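Local coordinates for protein ammonium transporter (Kuenenia stuttgartiensis, PDB 6EU6) that probably senses ammonium at the membrane, serving as the ammonium-transporter-like sensor module of a histidine kinase, at residues A108-G113 against V320-V325; V132-P137 against F372-L377; F177-A182 against V366-S371. All coordinates share one frame; numbering follows the deposited sequence.

Interaction 1: residues A108-G113 against V320-V325; sequences ATILTG and VSAIAV
The carbonyl oxygen of Ile110 is approached from two directions: Gly113 N, one turn on in its own helix, reaches Ile110 O by a weak hydrogen bond of 3.4 Å, and the methyl of Ala322 from the other segment packs against the same oxygen. Ala322 CB also meets a side chain there, lying 4.1 Å from Ile110 CG2. With CG1 of Ile110 beside the backbone N (chi1 -69°), CG2 is left beside the carbonyl carbon, where a single alanine methyl can touch both the branch and the oxygen.

Further along, Val320 points toward Gly113 and uses both of its methyls on the glycine backbone. Val320 CG2, held between its own backbone N and carbonyl carbon, comes to 3.8 Å from Gly113 C, while Val320 CG1 sits 3.9 Å from Gly113 CA. With no side chain on Gly113 to keep the chains apart, Gly113 CA and Val320 CA approach to 5.6 Å. No hydrogen bond crosses between 108-113 and 320-325; the contact is van der Waals packing of aliphatic side chains on each other and on backbone, all buried. Asp318 accepts a hydrogen bond from Ile323 N and weak ones from Val320 N and Ala322 N, where the loop enters the helix.

Within the helical membrane bundle of the ammonium transporter family, the contact packs the C-terminal end of helix 93-114 on the start of helix 322-340 and the loop leading into it. One face of helix 93-114 carries polar groups: Thr109 is bonded to Asp50 of helix 40-67 and Thr112 to Glu31 of helix 2-34, and ammonium ions, probably from the crystallisation liquor, are hydrogen-bonded to Thr109 O and Thr112 OG1. Leu111 and Ile323 meet helix 167-185, and Ala108 rests on helix 121-144.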
loop_
_atom_site.group_PDB
_atom_site.type_symbol
_atom_site.label_atom_id
_atom_site.label_comp_id
_atom_site.label_asym_id
_atom_site.label_seq_id
_atom_site.Cartn_x
_atom_site.Cartn_y
_atom_site.Cartn_z
ATOM N N ALA A 108 -12.227 13.515 -9.615
ATOM C CA ALA A 108 -13.362 12.923 -10.286
ATOM C C ALA A 108 -14.017 11.800 -9.516
ATOM O O ALA A 108 -15.219 11.541 -9.665
ATOM C CB ALA A 108 -12.858 12.398 -11.629
ATOM N N THR A 109 -13.232 11.077 -8.706
ATOM C CA THR A 109 -13.742 9.895 -8.066
ATOM C C THR A 109 -14.612 10.226 -6.855
ATOM O O THR A 109 -15.408 9.368 -6.404
ATOM C CB THR A 109 -12.629 8.898 -7.704
ATOM O OG1 THR A 109 -13.236 7.652 -7.440
ATOM C CG2 THR A 109 -11.875 9.289 -6.473
ATOM N N ILE A 110 -14.472 11.442 -6.327
ATOM C CA ILE A 110 -15.344 11.929 -5.269
ATOM C C ILE A 110 -16.839 11.673 -5.609
ATOM O O ILE A 110 -17.653 11.255 -4.762
ATOM C CB ILE A 110 -15.110 13.445 -5.030
ATOM C CG1 ILE A 110 -13.715 13.604 -4.416
ATOM C CG2 ILE A 110 -16.153 14.038 -4.078
ATOM C CD1 ILE A 110 -13.055 14.982 -4.490
ATOM N N LEU A 111 -17.200 11.927 -6.868
ATOM C CA LEU A 111 -18.553 11.722 -7.347
ATOM C C LEU A 111 -19.143 10.412 -6.906
ATOM O O LEU A 111 -20.288 10.357 -6.521
ATOM C CB LEU A 111 -18.510 11.721 -8.900
ATOM C CG LEU A 111 -19.833 11.452 -9.624
ATOM C CD1 LEU A 111 -20.908 12.497 -9.269
ATOM C CD2 LEU A 111 -19.611 11.457 -11.100
ATOM N N THR A 112 -18.437 9.304 -7.150
ATOM C CA THR A 112 -19.091 7.995 -7.039
ATOM C C THR A 112 -19.718 7.736 -5.682
ATOM O O THR A 112 -20.803 7.146 -5.578
ATOM C CB THR A 112 -18.202 6.810 -7.388
ATOM O OG1 THR A 112 -17.144 6.732 -6.432
ATOM C CG2 THR A 112 -17.651 6.966 -8.775
ATOM N N GLY A 113 -19.090 8.180 -4.626
ATOM C CA GLY A 113 -19.638 7.880 -3.319
ATOM C C GLY A 113 -20.870 8.697 -2.995
ATOM O O GLY A 113 -21.712 8.267 -2.211
ATOM N N VAL A 320 -21.451 8.617 1.618
ATOM C CA VAL A 320 -20.102 8.625 2.191
ATOM C C VAL A 320 -19.707 9.943 2.812
ATOM O O VAL A 320 -18.569 10.108 3.147
ATOM C CB VAL A 320 -19.027 8.234 1.151
ATOM C CG1 VAL A 320 -19.360 6.897 0.484
ATOM C CG2 VAL A 320 -18.831 9.322 0.139
ATOM N N SER A 321 -20.636 10.882 2.898
ATOM C CA SER A 321 -20.396 12.247 3.346
ATOM C C SER A 321 -19.348 12.974 2.497
ATOM O O SER A 321 -18.525 13.725 3.019
ATOM C CB SER A 321 -20.041 12.266 4.820
ATOM O OG SER A 321 -21.013 11.588 5.554
ATOM N N ALA A 322 -19.296 12.644 1.198
ATOM C CA ALA A 322 -18.364 13.249 0.275
ATOM C C ALA A 322 -18.454 14.788 0.245
ATOM O O ALA A 322 -17.448 15.504 0.119
ATOM C CB ALA A 322 -18.601 12.728 -1.108
ATOM N N ILE A 323 -19.680 15.295 0.358
ATOM C CA ILE A 323 -19.891 16.765 0.260
ATOM C C ILE A 323 -19.294 17.431 1.483
ATOM O O ILE A 323 -18.517 18.351 1.391
ATOM C CB ILE A 323 -21.375 17.106 0.161
ATOM C CG1 ILE A 323 -21.969 16.469 -1.103
ATOM C CG2 ILE A 323 -21.506 18.621 0.158
ATOM C CD1 ILE A 323 -23.520 16.398 -1.053
ATOM N N ALA A 324 -19.588 16.880 2.641
ATOM C CA ALA A 324 -18.947 17.379 3.859
ATOM C C ALA A 324 -17.445 17.257 3.882
ATOM O O ALA A 324 -16.769 18.208 4.297
ATOM C CB ALA A 324 -19.523 16.666 5.060
ATOM N N VAL A 325 -16.868 16.115 3.417
ATOM C CA VAL A 325 -15.440 15.888 3.561
ATOM C C VAL A 325 -14.729 16.829 2.564
ATOM O O VAL A 325 -13.848 17.640 2.919
ATOM C CB VAL A 325 -15.073 14.420 3.290
ATOM C CG1 VAL A 325 -13.596 14.247 3.025
ATOM C CG2 VAL A 325 -15.552 13.543 4.450
#

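Interaction 2: residues V132-P137 against F372-L377; sequences VAIIYP and FGLGML
Ile134 is the first residue of 132-137 to meet the helix opposite, and it does so lightly: its branch methyl CG2 stands 4.3 Å from Leu374 CD1, at the partly exposed margin of the contact. The next residue, Ile135, carries more of it. With its CG1 anti to the carbonyl carbon (chi1 -60°) and the chain then extended, the side chain runs out toward helix 353-385, and its terminal CD1 packs 4.1 Å from Leu374 CB. Leu374 comes the other way, the two side chains sliding past each other in opposite directions, so that Leu374 CD1 reaches back to Ile135 CG1 at 4.1 Å. Beyond Leu374, Ile135 CD1 also comes within 4.2 Å of Gly375 N, where Gly375 has no side chain of its own.

This is near-antiparallel helix packing in the transporter-family bundle, the short segments running at 158° with axes 10.7 Å apart. Ile135 O accepts a hydrogen bond from Trp370 NE1, one turn before Leu374 on helix 353-385. No hydrogen bond crosses between 132-137 and 372-377, and their side-chain contacts are apolar, which implies that dispersion and fit hold these segments while the directional tie between the helices lies one turn away.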
loop_
_atom_site.group_PDB
_atom_site.type_symbol
_atom_site.label_atom_id
_atom_site.label_comp_id
_atom_site.label_asym_id
_atom_site.label_seq_id
_atom_site.Cartn_x
_atom_site.Cartn_y
_atom_site.Cartn_z
ATOM N N VAL A 132 -13.622 15.842 -15.699
ATOM C CA VAL A 132 -12.243 15.799 -16.032
ATOM C C VAL A 132 -11.865 16.630 -17.301
ATOM O O VAL A 132 -10.727 17.128 -17.414
ATOM C CB VAL A 132 -11.746 14.350 -16.161
ATOM C CG1 VAL A 132 -10.262 14.330 -16.504
ATOM C CG2 VAL A 132 -11.873 13.592 -14.795
ATOM N N ALA A 133 -12.817 16.727 -18.238
ATOM C CA ALA A 133 -12.653 17.446 -19.527
ATOM C C ALA A 133 -12.916 18.939 -19.412
ATOM O O ALA A 133 -12.269 19.674 -20.103
ATOM C CB ALA A 133 -13.575 16.834 -20.614
ATOM N N ILE A 134 -13.792 19.357 -18.497
ATOM C CA ILE A 134 -14.333 20.737 -18.408
ATOM C C ILE A 134 -14.188 21.395 -17.042
ATOM O O ILE A 134 -13.364 22.302 -16.854
ATOM C CB ILE A 134 -15.804 20.766 -18.900
ATOM C CG1 ILE A 134 -15.761 20.521 -20.427
ATOM C CG2 ILE A 134 -16.423 22.148 -18.690
ATOM C CD1 ILE A 134 -16.919 19.798 -20.910
ATOM N N ILE A 135 -14.947 20.920 -16.086
ATOM C CA ILE A 135 -15.032 21.602 -14.770
ATOM C C ILE A 135 -13.669 21.681 -14.113
ATOM O O ILE A 135 -13.177 22.781 -13.782
ATOM C CB ILE A 135 -16.069 20.936 -13.833
ATOM C CG1 ILE A 135 -17.461 20.984 -14.477
ATOM C CG2 ILE A 135 -16.065 21.549 -12.453
ATOM C CD1 ILE A 135 -18.508 20.291 -13.652
ATOM N N TYR A 136 -13.038 20.503 -13.919
ATOM C CA TYR A 136 -11.770 20.481 -13.139
ATOM C C TYR A 136 -10.612 21.228 -13.808
ATOM O O TYR A 136 -9.945 22.074 -13.164
ATOM C CB TYR A 136 -11.400 19.005 -12.781
ATOM C CG TYR A 136 -10.091 18.885 -12.147
ATOM C CD1 TYR A 136 -9.923 19.212 -10.824
ATOM C CD2 TYR A 136 -8.974 18.530 -12.898
ATOM C CE1 TYR A 136 -8.677 19.165 -10.240
ATOM C CE2 TYR A 136 -7.687 18.493 -12.335
ATOM C CZ TYR A 136 -7.547 18.787 -10.978
ATOM O OH TYR A 136 -6.295 18.705 -10.362
ATOM N N PRO A 137 -10.290 20.888 -15.055
ATOM C CA PRO A 137 -9.118 21.528 -15.592
ATOM C C PRO A 137 -9.276 23.074 -15.899
ATOM O O PRO A 137 -8.304 23.795 -15.833
ATOM C CB PRO A 137 -8.863 20.770 -16.915
ATOM C CG PRO A 137 -10.218 20.309 -17.338
ATOM C CD PRO A 137 -10.990 20.046 -16.038
ATOM N N PHE A 372 -20.731 23.448 -8.871
ATOM C CA PHE A 372 -22.137 23.134 -8.615
ATOM C C PHE A 372 -23.010 23.601 -9.794
ATOM O O PHE A 372 -23.878 22.889 -10.232
ATOM C CB PHE A 372 -22.570 23.791 -7.337
ATOM C CG PHE A 372 -23.935 23.425 -6.934
ATOM C CD1 PHE A 372 -24.197 22.165 -6.381
ATOM C CD2 PHE A 372 -24.988 24.340 -7.101
ATOM C CE1 PHE A 372 -25.484 21.784 -6.076
ATOM C CE2 PHE A 372 -26.278 23.966 -6.777
ATOM C CZ PHE A 372 -26.522 22.700 -6.237
ATOM N N GLY A 373 -22.832 24.819 -10.288
ATOM C CA GLY A 373 -23.702 25.288 -11.365
ATOM C C GLY A 373 -23.586 24.523 -12.676
ATOM O O GLY A 373 -24.585 24.113 -13.271
ATOM N N LEU A 374 -22.376 24.303 -13.149
ATOM C CA LEU A 374 -22.229 23.428 -14.315
ATOM C C LEU A 374 -22.642 21.977 -14.078
ATOM O O LEU A 374 -23.099 21.280 -14.992
ATOM C CB LEU A 374 -20.826 23.422 -14.842
ATOM C CG LEU A 374 -20.437 24.581 -15.732
ATOM C CD1 LEU A 374 -18.964 24.464 -16.163
ATOM C CD2 LEU A 374 -21.341 24.597 -16.979
ATOM N N GLY A 375 -22.473 21.514 -12.859
ATOM C CA GLY A 375 -22.881 20.175 -12.536
ATOM C C GLY A 375 -24.369 20.062 -12.563
ATOM O O GLY A 375 -24.908 19.066 -13.133
ATOM N N MET A 376 -25.059 21.060 -11.983
ATOM C CA MET A 376 -26.546 21.084 -12.126
ATOM C C MET A 376 -27.004 21.070 -13.603
ATOM O O MET A 376 -27.861 20.260 -13.987
ATOM C CB MET A 376 -27.191 22.258 -11.386
ATOM C CG MET A 376 -27.165 22.130 -9.867
ATOM S SD MET A 376 -28.042 20.699 -9.150
ATOM C CE MET A 376 -29.715 21.210 -9.550
ATOM N N LEU A 377 -26.401 21.909 -14.431
ATOM C CA LEU A 377 -26.733 21.953 -15.837
ATOM C C LEU A 377 -26.442 20.627 -16.526
ATOM O O LEU A 377 -27.219 20.108 -17.336
ATOM C CB LEU A 377 -25.975 23.120 -16.506
ATOM C CG LEU A 377 -26.616 24.461 -16.073
ATOM C CD1 LEU A 377 -25.851 25.729 -16.458
ATOM C CD2 LEU A 377 -28.026 24.532 -16.649
#

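Interaction 3: residues F177-A182 against V366-S371; sequences FAMAAA and VAFSWS
Ser371 gives up the most surface here, and its hydroxyl lies against the start of the partner segment: Ser371 OG is 3.4 Å from Phe177 CB and 3.2 Å from Phe177 N. The angle at that amide is too poor for a hydrogen bond. The polar partner of the hydroxyl is instead Ile173 O, one turn earlier in helix 167-185, and the bond to it ties the two helices together. Placing OG anti to the backbone N of Ser371 (chi1 179°) turns it to that side. The backbone oxygen of Ser371 lies at the edge of the Phe177 ring, near the ring plane, and Phe177 CA and Ser371 CA are only 5.3 Å apart.

In the helical membrane bundle of the ammonium transporter family, the contact packs helix 167-185 against the long helix 353-385, in which 368-371 forms a wider pi-type turn. Phe177 itself touches Ile135 of helix 121-144 and Leu111 of helix 93-114.

Met179 makes the second patch. Its chain runs out extended and then bends at chi3 (94°), bringing CE to 3.4 Å from Phe368 CE1. The methyl arrives at the rim of the Phe368 ring, near its plane, and the two side chains cross at about a right angle. Phe368 also stacks with Phe372 and meets Trp176 edge-to-face, and its side chain lies about 4 Å from a bound nonyl maltoside detergent.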
loop_
_atom_site.group_PDB
_atom_site.type_symbol
_atom_site.label_atom_id
_atom_site.label_comp_id
_atom_site.label_asym_id
_atom_site.label_seq_id
_atom_site.Cartn_x
_atom_site.Cartn_y
_atom_site.Cartn_z
ATOM N N PHE A 177 -19.466 19.190 -7.454
ATOM C CA PHE A 177 -19.967 18.381 -8.544
ATOM C C PHE A 177 -20.742 17.183 -8.032
ATOM O O PHE A 177 -21.850 16.906 -8.497
ATOM C CB PHE A 177 -18.805 17.936 -9.421
ATOM C CG PHE A 177 -19.231 17.276 -10.706
ATOM C CD1 PHE A 177 -19.939 17.980 -11.679
ATOM C CD2 PHE A 177 -18.939 15.923 -10.943
ATOM C CE1 PHE A 177 -20.358 17.349 -12.863
ATOM C CE2 PHE A 177 -19.317 15.316 -12.131
ATOM C CZ PHE A 177 -20.057 16.028 -13.084
ATOM N N ALA A 178 -20.191 16.504 -7.028
ATOM C CA ALA A 178 -20.867 15.423 -6.389
ATOM C C ALA A 178 -22.192 15.962 -5.802
ATOM O O ALA A 178 -23.189 15.263 -5.813
ATOM C CB ALA A 178 -20.014 14.843 -5.254
ATOM N N MET A 179 -22.171 17.153 -5.195
ATOM C CA MET A 179 -23.382 17.625 -4.549
ATOM C C MET A 179 -24.531 17.848 -5.580
ATOM O O MET A 179 -25.686 17.475 -5.309
ATOM C CB MET A 179 -23.150 18.935 -3.816
ATOM C CG MET A 179 -24.419 19.459 -3.185
ATOM S SD MET A 179 -24.006 20.874 -2.145
ATOM C CE MET A 179 -24.269 22.191 -3.243
ATOM N N ALA A 180 -24.201 18.443 -6.726
ATOM C CA ALA A 180 -25.170 18.532 -7.792
ATOM C C ALA A 180 -25.675 17.190 -8.227
ATOM O O ALA A 180 -26.876 16.984 -8.496
ATOM C CB ALA A 180 -24.577 19.271 -8.990
ATOM N N ALA A 181 -24.748 16.261 -8.407
ATOM C CA ALA A 181 -25.169 14.923 -8.816
ATOM C C ALA A 181 -26.112 14.255 -7.753
ATOM O O ALA A 181 -27.149 13.659 -8.116
ATOM C CB ALA A 181 -23.940 14.059 -9.110
ATOM N N ALA A 182 -25.802 14.394 -6.450
ATOM C CA ALA A 182 -26.625 13.798 -5.446
ATOM C C ALA A 182 -28.061 14.407 -5.459
ATOM O O ALA A 182 -29.061 13.732 -5.170
ATOM C CB ALA A 182 -26.021 13.979 -4.068
ATOM N N VAL A 366 -16.318 31.183 -6.368
ATOM C CA VAL A 366 -16.170 30.877 -7.782
ATOM C C VAL A 366 -16.155 29.352 -8.014
ATOM O O VAL A 366 -16.814 28.882 -8.901
ATOM C CB VAL A 366 -14.917 31.514 -8.357
ATOM C CG1 VAL A 366 -14.642 30.992 -9.769
ATOM C CG2 VAL A 366 -15.065 33.049 -8.351
ATOM N N ALA A 367 -15.435 28.606 -7.178
ATOM C CA ALA A 367 -15.377 27.116 -7.284
ATOM C C ALA A 367 -16.757 26.487 -7.133
ATOM O O ALA A 367 -17.217 25.641 -7.965
ATOM C CB ALA A 367 -14.374 26.523 -6.273
ATOM N N PHE A 368 -17.499 26.997 -6.158
ATOM C CA PHE A 368 -18.867 26.548 -5.965
ATOM C C PHE A 368 -19.689 26.878 -7.154
ATOM O O PHE A 368 -20.393 26.032 -7.671
ATOM C CB PHE A 368 -19.472 27.116 -4.646
ATOM C CG PHE A 368 -20.854 26.666 -4.396
ATOM C CD1 PHE A 368 -21.101 25.491 -3.722
ATOM C CD2 PHE A 368 -21.940 27.380 -4.916
ATOM C CE1 PHE A 368 -22.383 25.022 -3.518
ATOM C CE2 PHE A 368 -23.231 26.911 -4.704
ATOM C CZ PHE A 368 -23.462 25.742 -4.003
ATOM N N SER A 369 -19.675 28.130 -7.583
ATOM C CA SER A 369 -20.602 28.534 -8.655
ATOM C C SER A 369 -20.325 27.780 -9.933
ATOM O O SER A 369 -21.267 27.398 -10.664
ATOM C CB SER A 369 -20.494 30.053 -8.941
ATOM O OG SER A 369 -20.767 30.797 -7.743
ATOM N N TRP A 370 -19.035 27.644 -10.259
ATOM C CA TRP A 370 -18.638 26.925 -11.448
ATOM C C TRP A 370 -19.007 25.412 -11.391
ATOM O O TRP A 370 -19.648 24.899 -12.295
ATOM C CB TRP A 370 -17.137 27.121 -11.611
ATOM C CG TRP A 370 -16.445 26.384 -12.798
ATOM C CD1 TRP A 370 -15.511 25.332 -12.703
ATOM C CD2 TRP A 370 -16.530 26.705 -14.174
ATOM N NE1 TRP A 370 -15.066 24.985 -13.970
ATOM C CE2 TRP A 370 -15.697 25.786 -14.888
ATOM C CE3 TRP A 370 -17.294 27.621 -14.908
ATOM C CZ2 TRP A 370 -15.553 25.835 -16.283
ATOM C CZ3 TRP A 370 -17.136 27.662 -16.310
ATOM C CH2 TRP A 370 -16.281 26.766 -16.975
ATOM N N SER A 371 -18.564 24.701 -10.335
ATOM C CA SER A 371 -18.710 23.269 -10.264
ATOM C C SER A 371 -20.117 22.839 -9.884
ATOM O O SER A 371 -20.703 21.989 -10.558
ATOM C CB SER A 371 -17.591 22.624 -9.351
ATOM O OG SER A 371 -17.797 21.230 -9.307
#

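Interaction 1 is the most central, its centre about 8 Å from the centre of the chain, with every touching residue buried; the centres of interactions 2 and 3 lie further out, at about 14 and 12 Å. Interactions 2 and 3 share helix 353-385 on successive turns, and Ile135 CD1 of one packs on Phe177 CD1 of the other at 3.4 Å. Leu111 links interaction 1 to interaction 3, and Ala108 meets Val132 of interaction 2. Chemistry follows place: aliphatic groups against glycine backbone in interaction 1, aliphatic packing at a partly exposed margin in interaction 2, and a methionine methyl, aromatic rings and a serine hydroxyl in interaction 3, mostly buried but with Phe368 close to detergent.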